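Long-range contacts in decaprenyl diphosphate synthase (Rhodobacter capsulatus, PDB 3MZV), which probably condenses isopentenyl diphosphate units onto farnesyl diphosphate, with magnesium, to build the long all-trans polyprenyl diphosphate for quinone side chains: residues Q163-T168 against R266-G271; T167-Y172 against V249-A254; L223-K228 against D238-R243. All coordinates share one frame; numbering follows the deposited sequence.

Contact 1 of 3, residues Q163-T168 against R266-G271; sequences QNLATT and RVIEKG
The loop between helices 138-161 and 169-194 meets the last turn of helix 258-270 here, Gln163 and Leu165 lying against Ile268 and Glu269. The backbones come closest at Gln163 and Glu269, their CA atoms 4.6 Å apart. Two CA-H...O contacts run in opposite senses: Gln163 CA faces Ile268 O at 3.6 Å, while Glu269 CA points its hydrogen at Gln163 O with an angle of 158° at the hydrogen. A water donates to Gln163 O and, at 2.9 Å, to Glu269 O, so it bridges the two carbonyls. Beyond this polar strip the contact is carried by Leu165. Its CG stands anti to the carbonyl carbon (chi1 -61°), and the two methyls part: CD2 rests on Ile268 CG2 at 3.6 Å, whereas CD1 lies near Glu269 OE2. Leu165 CG itself meets Glu269 CG at 3.9 Å, the two side chains crossing at about a right angle. An alanine in place of Leu165 would probably leave Ile268 CG2 without its methyl neighbour and let the Glu269 side chain swing more freely. Leu165 is presented by a type I beta turn from Asn164 to Thr167, reinforced by an Asx turn in which Ala166 N donates to Asn164 OD1 at 3.1 Å. The contact lies at the surface. Leu165 also touches Val253 of helix 247-254, Ile268 reaches Leu245, and Arg243 binds the Ile268 carbonyl, which joins the loop and the helix end to the chain just before helix 247-254.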
# COMPACT_ATOMS: atom_id res chain seq x y z
N GLN B 163 17.41 17.85 4.08
CA GLN B 163 17.87 19.08 3.45
C GLN B 163 17.51 20.28 4.25
O GLN B 163 17.71 21.37 3.78
CB GLN B 163 17.29 19.27 2.03
CG GLN B 163 17.54 18.07 1.12
CD GLN B 163 16.96 18.21 -0.29
OE1 GLN B 163 16.49 19.27 -0.70
NE2 GLN B 163 17.05 17.14 -1.04
N ASN B 164 17.03 20.11 5.47
CA ASN B 164 16.42 21.18 6.24
C ASN B 164 17.03 21.32 7.65
O ASN B 164 16.72 20.54 8.53
CB ASN B 164 14.93 20.91 6.32
CG ASN B 164 14.15 22.00 7.04
OD1 ASN B 164 14.72 22.89 7.66
ND2 ASN B 164 12.80 21.91 6.98
N LEU B 165 17.87 22.35 7.83
CA LEU B 165 18.65 22.53 9.04
C LEU B 165 17.84 22.96 10.27
O LEU B 165 18.38 22.99 11.38
CB LEU B 165 19.80 23.54 8.79
CG LEU B 165 20.87 23.22 7.73
CD1 LEU B 165 21.96 24.32 7.68
CD2 LEU B 165 21.50 21.84 7.95
N ALA B 166 16.58 23.32 10.06
CA ALA B 166 15.65 23.61 11.15
C ALA B 166 15.14 22.35 11.85
O ALA B 166 14.59 22.45 12.95
CB ALA B 166 14.42 24.45 10.60
N THR B 167 15.30 21.19 11.25
CA THR B 167 14.90 19.92 11.90
C THR B 167 15.50 19.76 13.32
O THR B 167 16.71 19.81 13.54
CB THR B 167 15.28 18.71 11.05
OG1 THR B 167 14.73 18.85 9.75
CG2 THR B 167 14.77 17.36 11.65
N THR B 168 14.62 19.54 14.27
CA THR B 168 14.95 19.44 15.69
C THR B 168 15.04 17.98 16.09
O THR B 168 14.55 17.11 15.37
CB THR B 168 13.81 20.05 16.50
OG1 THR B 168 12.60 19.33 16.17
CG2 THR B 168 13.68 21.52 16.18
N ARG B 266 26.08 24.24 3.06
CA ARG B 266 26.65 23.78 1.81
C ARG B 266 26.31 22.33 1.54
O ARG B 266 25.70 22.02 0.51
CB ARG B 266 28.19 23.98 1.76
CG ARG B 266 28.84 23.48 0.50
CD ARG B 266 30.25 23.97 0.35
NE ARG B 266 31.17 23.32 1.29
CZ ARG B 266 31.65 22.09 1.14
NH1 ARG B 266 32.51 21.62 2.03
NH2 ARG B 266 31.30 21.33 0.09
N VAL B 267 26.66 21.44 2.45
CA VAL B 267 26.60 20.03 2.20
C VAL B 267 25.20 19.42 2.44
O VAL B 267 24.87 18.41 1.82
CB VAL B 267 27.69 19.18 3.00
CG1 VAL B 267 29.13 19.60 2.69
CG2 VAL B 267 27.44 19.22 4.48
N ILE B 268 24.39 20.02 3.31
CA ILE B 268 23.05 19.51 3.65
C ILE B 268 21.93 20.26 2.90
O ILE B 268 21.15 19.64 2.16
CB ILE B 268 22.76 19.56 5.17
CG1 ILE B 268 23.66 18.59 5.95
CG2 ILE B 268 21.28 19.22 5.48
CD1 ILE B 268 23.70 17.16 5.42
N GLU B 269 21.86 21.58 3.08
CA GLU B 269 20.83 22.41 2.42
C GLU B 269 21.01 22.51 0.91
O GLU B 269 20.08 22.20 0.15
CB GLU B 269 20.88 23.83 2.93
CG GLU B 269 19.94 24.18 4.02
CD GLU B 269 19.69 25.68 4.04
OE1 GLU B 269 19.61 26.28 2.96
OE2 GLU B 269 19.60 26.27 5.13
N LYS B 270 22.18 22.98 0.48
CA LYS B 270 22.48 23.12 -0.95
C LYS B 270 22.86 21.78 -1.59
O LYS B 270 22.68 21.59 -2.80
CB LYS B 270 23.57 24.20 -1.18
N GLY B 271 23.42 20.85 -0.82
CA GLY B 271 23.82 19.55 -1.36
C GLY B 271 25.07 19.53 -2.23
O GLY B 271 25.31 18.58 -2.98
O HOH W 1 17.31 22.68 0.89

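Contact 2 of 3, residues T167-Y172 against V249-A254; sequences TTEDIY and VIKAVA
Ile250 of helix 247-254 points into the start of helix 169-194, where Thr167, Thr168, Glu169 and Tyr172 receive it. From CB the side chain forks. The CG2 branch, anti to the backbone N, lies 3.7 Å from Thr167 O and 3.9 Å from Glu169 CG. The CG1 branch passes the same Thr167 carbonyl and carries CD1 deeper, to 3.4 Å from Tyr172 CB, the tightest apolar approach of the contact. The same CD1 methyl is 3.8 Å from Thr168 O and also touches Thr167 CG2 at 4.1 Å, so the tip of the isoleucine is held between the chain just before the helix and its first turn. Alongside this apolar wedge runs a salt bridge. Lys251 NZ donates to Glu169 OE2 at 2.8 Å, on the syn side of the oxygen but 31° out of the carboxylate plane. The lysine chain is extended until its last torsion (chi4 -66°), which bends NZ back to the carboxylate, and the aliphatic CG lies 3.4 Å from the same OE2. The Glu169 and Lys251 side chains cross at about a right angle. Thr168 caps the receiving helix: Ile171 N donates to Thr168 OG1 at 3.1 Å. The ring of Tyr172 leads away from Ile250, and its OH bonds Asp221 of helix 199-224. A capped helix start, wedged by a branched aliphatic side chain and flanked by an ion pair, is here one of the helix-to-helix joints of the all-alpha polyprenyl synthase fold.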
# COMPACT_ATOMS: atom_id res chain seq x y z
N THR B 167 15.30 21.19 11.25
CA THR B 167 14.90 19.92 11.90
C THR B 167 15.50 19.76 13.32
O THR B 167 16.71 19.81 13.54
CB THR B 167 15.28 18.71 11.05
OG1 THR B 167 14.73 18.85 9.75
CG2 THR B 167 14.77 17.36 11.65
N THR B 168 14.62 19.54 14.27
CA THR B 168 14.95 19.44 15.69
C THR B 168 15.04 17.98 16.09
O THR B 168 14.55 17.11 15.37
CB THR B 168 13.81 20.05 16.50
OG1 THR B 168 12.60 19.33 16.17
CG2 THR B 168 13.68 21.52 16.18
N GLU B 169 15.60 17.73 17.26
CA GLU B 169 15.60 16.36 17.83
C GLU B 169 14.18 15.79 17.98
O GLU B 169 13.96 14.61 17.77
CB GLU B 169 16.34 16.33 19.17
CG GLU B 169 17.86 16.65 19.05
CD GLU B 169 18.69 16.30 20.30
OE1 GLU B 169 18.29 15.41 21.07
OE2 GLU B 169 19.77 16.89 20.50
N ASP B 170 13.22 16.63 18.34
CA ASP B 170 11.83 16.21 18.49
C ASP B 170 11.28 15.72 17.15
O ASP B 170 10.66 14.66 17.08
CB ASP B 170 10.96 17.36 19.04
CG ASP B 170 11.19 17.62 20.58
OD1 ASP B 170 12.01 16.92 21.23
OD2 ASP B 170 10.56 18.54 21.14
N ILE B 171 11.57 16.45 16.07
CA ILE B 171 11.14 16.02 14.72
C ILE B 171 11.79 14.73 14.33
O ILE B 171 11.13 13.83 13.77
CB ILE B 171 11.36 17.14 13.67
CG1 ILE B 171 10.41 18.28 14.00
CG2 ILE B 171 11.17 16.61 12.22
CD1 ILE B 171 10.67 19.60 13.27
N TYR B 172 13.10 14.61 14.62
CA TYR B 172 13.82 13.40 14.31
C TYR B 172 13.20 12.19 15.02
O TYR B 172 13.09 11.14 14.41
CB TYR B 172 15.31 13.53 14.64
CG TYR B 172 16.10 12.23 14.67
CD1 TYR B 172 16.47 11.61 13.51
CD2 TYR B 172 16.45 11.62 15.87
CE1 TYR B 172 17.18 10.44 13.52
CE2 TYR B 172 17.20 10.43 15.90
CZ TYR B 172 17.54 9.83 14.73
OH TYR B 172 18.27 8.63 14.72
N VAL B 249 23.88 14.63 13.03
CA VAL B 249 23.90 15.90 12.29
C VAL B 249 23.19 16.97 13.03
O VAL B 249 23.72 18.06 13.18
CB VAL B 249 23.30 15.77 10.89
CG1 VAL B 249 23.34 17.13 10.12
CG2 VAL B 249 24.01 14.66 10.10
N ILE B 250 21.94 16.71 13.46
CA ILE B 250 21.15 17.73 14.18
C ILE B 250 21.94 18.32 15.38
O ILE B 250 21.97 19.52 15.60
CB ILE B 250 19.84 17.11 14.69
CG1 ILE B 250 18.94 16.75 13.52
CG2 ILE B 250 19.14 18.04 15.68
CD1 ILE B 250 17.81 15.71 13.93
N LYS B 251 22.53 17.43 16.16
CA LYS B 251 23.29 17.87 17.34
C LYS B 251 24.51 18.72 16.95
O LYS B 251 24.82 19.67 17.62
CB LYS B 251 23.76 16.68 18.16
CG LYS B 251 22.65 16.02 18.97
CD LYS B 251 23.20 14.89 19.83
CE LYS B 251 22.12 14.18 20.67
NZ LYS B 251 21.55 15.09 21.70
N ALA B 252 25.18 18.41 15.84
CA ALA B 252 26.36 19.18 15.43
C ALA B 252 25.89 20.55 14.88
O ALA B 252 26.50 21.58 15.16
CB ALA B 252 27.19 18.38 14.41
N VAL B 253 24.79 20.57 14.14
CA VAL B 253 24.26 21.79 13.58
C VAL B 253 23.85 22.76 14.70
O VAL B 253 24.13 23.94 14.60
CB VAL B 253 23.09 21.56 12.64
CG1 VAL B 253 22.34 22.91 12.27
CG2 VAL B 253 23.57 20.84 11.36
N ALA B 254 23.25 22.24 15.75
CA ALA B 254 22.85 23.04 16.91
C ALA B 254 24.03 23.69 17.62
O ALA B 254 23.88 24.77 18.20
CB ALA B 254 22.01 22.16 17.91

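Contact 3 of 3, residues L223-K228 against D238-R243; sequences LDYGGK and DDFRER
Tyr225 meets Phe240 with its hydroxyl at the edge of the phenylalanine ring, in the ring plane, OH lying 3.6 Å from Phe240 CD1. One face of the tyrosine ring has a water 3.3 Å above its centre. With CG anti to the backbone N (chi1 -176°), the Phe240 ring leads away from Tyr225, and CB is left beside Tyr225 CE1 at 3.8 Å, the side chains crossing at about a right angle. A second pair of flat groups is stacked: the carboxylates of Asp224 and Asp239 lie with planes 24° apart, and Asp224 OD2 is 3.5 Å from Asp239 OD2. At the edge of the Arg241 guanidinium, in its plane, Asp238 OD1 forms a salt bridge within the same helix. The contact is fixed by Asp224 OD2, which accepts from Asp239 N at 2.8 Å in a nearly straight bond (168°), on the syn side but out of the carboxylate plane. The water above the tyrosine ring donates to this OD2 at 2.6 Å and accepts from Phe240 N at 3.0 Å, so one oxygen holds two successive amides of helix 238-241, one directly and one through the water. Helix 277-287 covers both aromatic rings through Leu278. Asp224 is the last acidic residue of the second aspartate-rich DDxxD motif of the family, two residues before Gly226, whose positive phi closes helix 199-224 in a Schellman motif. Two carboxylates this close would be expected to repel; the amide and the water donating to Asp224 OD2 probably offset part of that.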
# COMPACT_ATOMS: atom_id res chain seq x y z
N LEU B 223 25.78 4.19 13.23
CA LEU B 223 26.71 3.39 12.48
C LEU B 223 26.89 3.95 11.06
O LEU B 223 27.95 3.81 10.46
CB LEU B 223 26.23 1.94 12.44
CG LEU B 223 26.25 1.11 13.72
CD1 LEU B 223 25.50 -0.22 13.46
CD2 LEU B 223 27.66 0.83 14.27
N ASP B 224 25.89 4.66 10.56
CA ASP B 224 26.00 5.28 9.24
C ASP B 224 27.14 6.33 9.16
O ASP B 224 27.67 6.56 8.07
CB ASP B 224 24.71 5.93 8.86
CG ASP B 224 24.45 5.84 7.36
OD1 ASP B 224 24.17 4.71 6.91
OD2 ASP B 224 24.56 6.87 6.65
N TYR B 225 27.48 6.94 10.29
CA TYR B 225 28.61 7.90 10.38
C TYR B 225 29.85 7.37 11.08
O TYR B 225 30.69 8.14 11.61
CB TYR B 225 28.13 9.19 11.04
CG TYR B 225 27.30 10.04 10.16
CD1 TYR B 225 27.89 10.88 9.23
CD2 TYR B 225 25.89 10.05 10.25
CE1 TYR B 225 27.12 11.70 8.43
CE2 TYR B 225 25.13 10.84 9.43
CZ TYR B 225 25.75 11.67 8.51
OH TYR B 225 25.02 12.48 7.71
N GLY B 226 30.01 6.06 11.03
CA GLY B 226 31.20 5.39 11.56
C GLY B 226 31.21 5.12 13.06
O GLY B 226 32.26 4.84 13.63
N GLY B 227 30.06 5.22 13.73
CA GLY B 227 29.99 4.95 15.16
C GLY B 227 30.72 6.00 16.01
O GLY B 227 31.16 7.03 15.50
N LYS B 228 30.84 5.72 17.31
CA LYS B 228 31.49 6.62 18.26
C LYS B 228 32.86 7.10 17.76
O LYS B 228 33.19 8.27 17.88
CB LYS B 228 31.65 5.92 19.62
CG LYS B 228 32.35 6.74 20.72
CD LYS B 228 33.51 5.94 21.35
CE LYS B 228 33.97 6.50 22.71
NZ LYS B 228 32.99 6.17 23.82
N ASP B 238 25.59 6.94 3.56
CA ASP B 238 24.34 7.04 2.80
C ASP B 238 23.44 8.17 3.31
O ASP B 238 22.83 8.89 2.52
CB ASP B 238 23.52 5.74 2.86
CG ASP B 238 24.15 4.59 2.07
OD1 ASP B 238 25.06 4.81 1.24
OD2 ASP B 238 23.69 3.44 2.28
N ASP B 239 23.30 8.31 4.62
CA ASP B 239 22.40 9.32 5.13
C ASP B 239 22.93 10.71 4.77
O ASP B 239 22.14 11.64 4.46
CB ASP B 239 22.26 9.20 6.66
CG ASP B 239 21.49 7.96 7.08
OD1 ASP B 239 20.84 7.33 6.21
OD2 ASP B 239 21.55 7.61 8.27
N PHE B 240 24.26 10.84 4.81
CA PHE B 240 24.93 12.11 4.50
C PHE B 240 24.66 12.48 3.02
O PHE B 240 24.15 13.54 2.72
CB PHE B 240 26.42 12.00 4.75
CG PHE B 240 27.17 13.30 4.54
CD1 PHE B 240 26.99 14.38 5.40
CD2 PHE B 240 28.08 13.42 3.52
CE1 PHE B 240 27.70 15.58 5.19
CE2 PHE B 240 28.79 14.60 3.31
CZ PHE B 240 28.59 15.68 4.14
N ARG B 241 24.94 11.55 2.12
CA ARG B 241 24.57 11.72 0.67
C ARG B 241 23.11 12.09 0.44
O ARG B 241 22.80 12.95 -0.39
CB ARG B 241 24.94 10.47 -0.12
CG ARG B 241 26.46 10.28 -0.16
CD ARG B 241 26.96 8.99 -0.87
NE ARG B 241 28.31 8.69 -0.38
CZ ARG B 241 28.66 7.68 0.43
NH1 ARG B 241 27.78 6.75 0.81
NH2 ARG B 241 29.93 7.59 0.84
N GLU B 242 22.18 11.47 1.17
CA GLU B 242 20.77 11.80 1.03
C GLU B 242 20.34 13.01 1.83
O GLU B 242 19.17 13.40 1.81
CB GLU B 242 19.92 10.60 1.43
CG GLU B 242 20.33 9.35 0.72
CD GLU B 242 19.16 8.58 0.25
OE1 GLU B 242 18.37 8.15 1.15
OE2 GLU B 242 19.02 8.42 -1.00
N ARG B 243 21.29 13.61 2.56
CA ARG B 243 21.06 14.86 3.25
C ARG B 243 19.97 14.74 4.29
O ARG B 243 19.24 15.70 4.59
CB ARG B 243 20.82 15.99 2.26
CG ARG B 243 21.97 16.07 1.26
CD ARG B 243 21.56 16.55 -0.12
NE ARG B 243 20.98 17.89 -0.08
CZ ARG B 243 20.45 18.50 -1.13
NH1 ARG B 243 19.94 19.72 -0.99
NH2 ARG B 243 20.43 17.90 -2.32
O HOH W 2 26.02 9.01 6.49
O HOH W 3 21.43 4.72 5.84

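All three contacts lie on the same side of the chain's centre. Contacts 1 and 2 have centres about 10 Å apart, contact 3 about 14 Å from each. The first two start where the loop enters helix 169-194, sharing Thr167 and Thr168, and run to helices 258-270 and 247-254. Contact 3 falls between their paired segments in the sequence and joins the end of helix 199-224 to the short helix 238-241. Arg243 connects contacts 1 and 3 through its NE bond to Ile268 O and its carbonyl bond to Gln163 N, while Val249 CG2 touches Tyr225 OH between contacts 2 and 3. The loop and helices following the second aspartate-rich motif are thus tied to the rest of the fold.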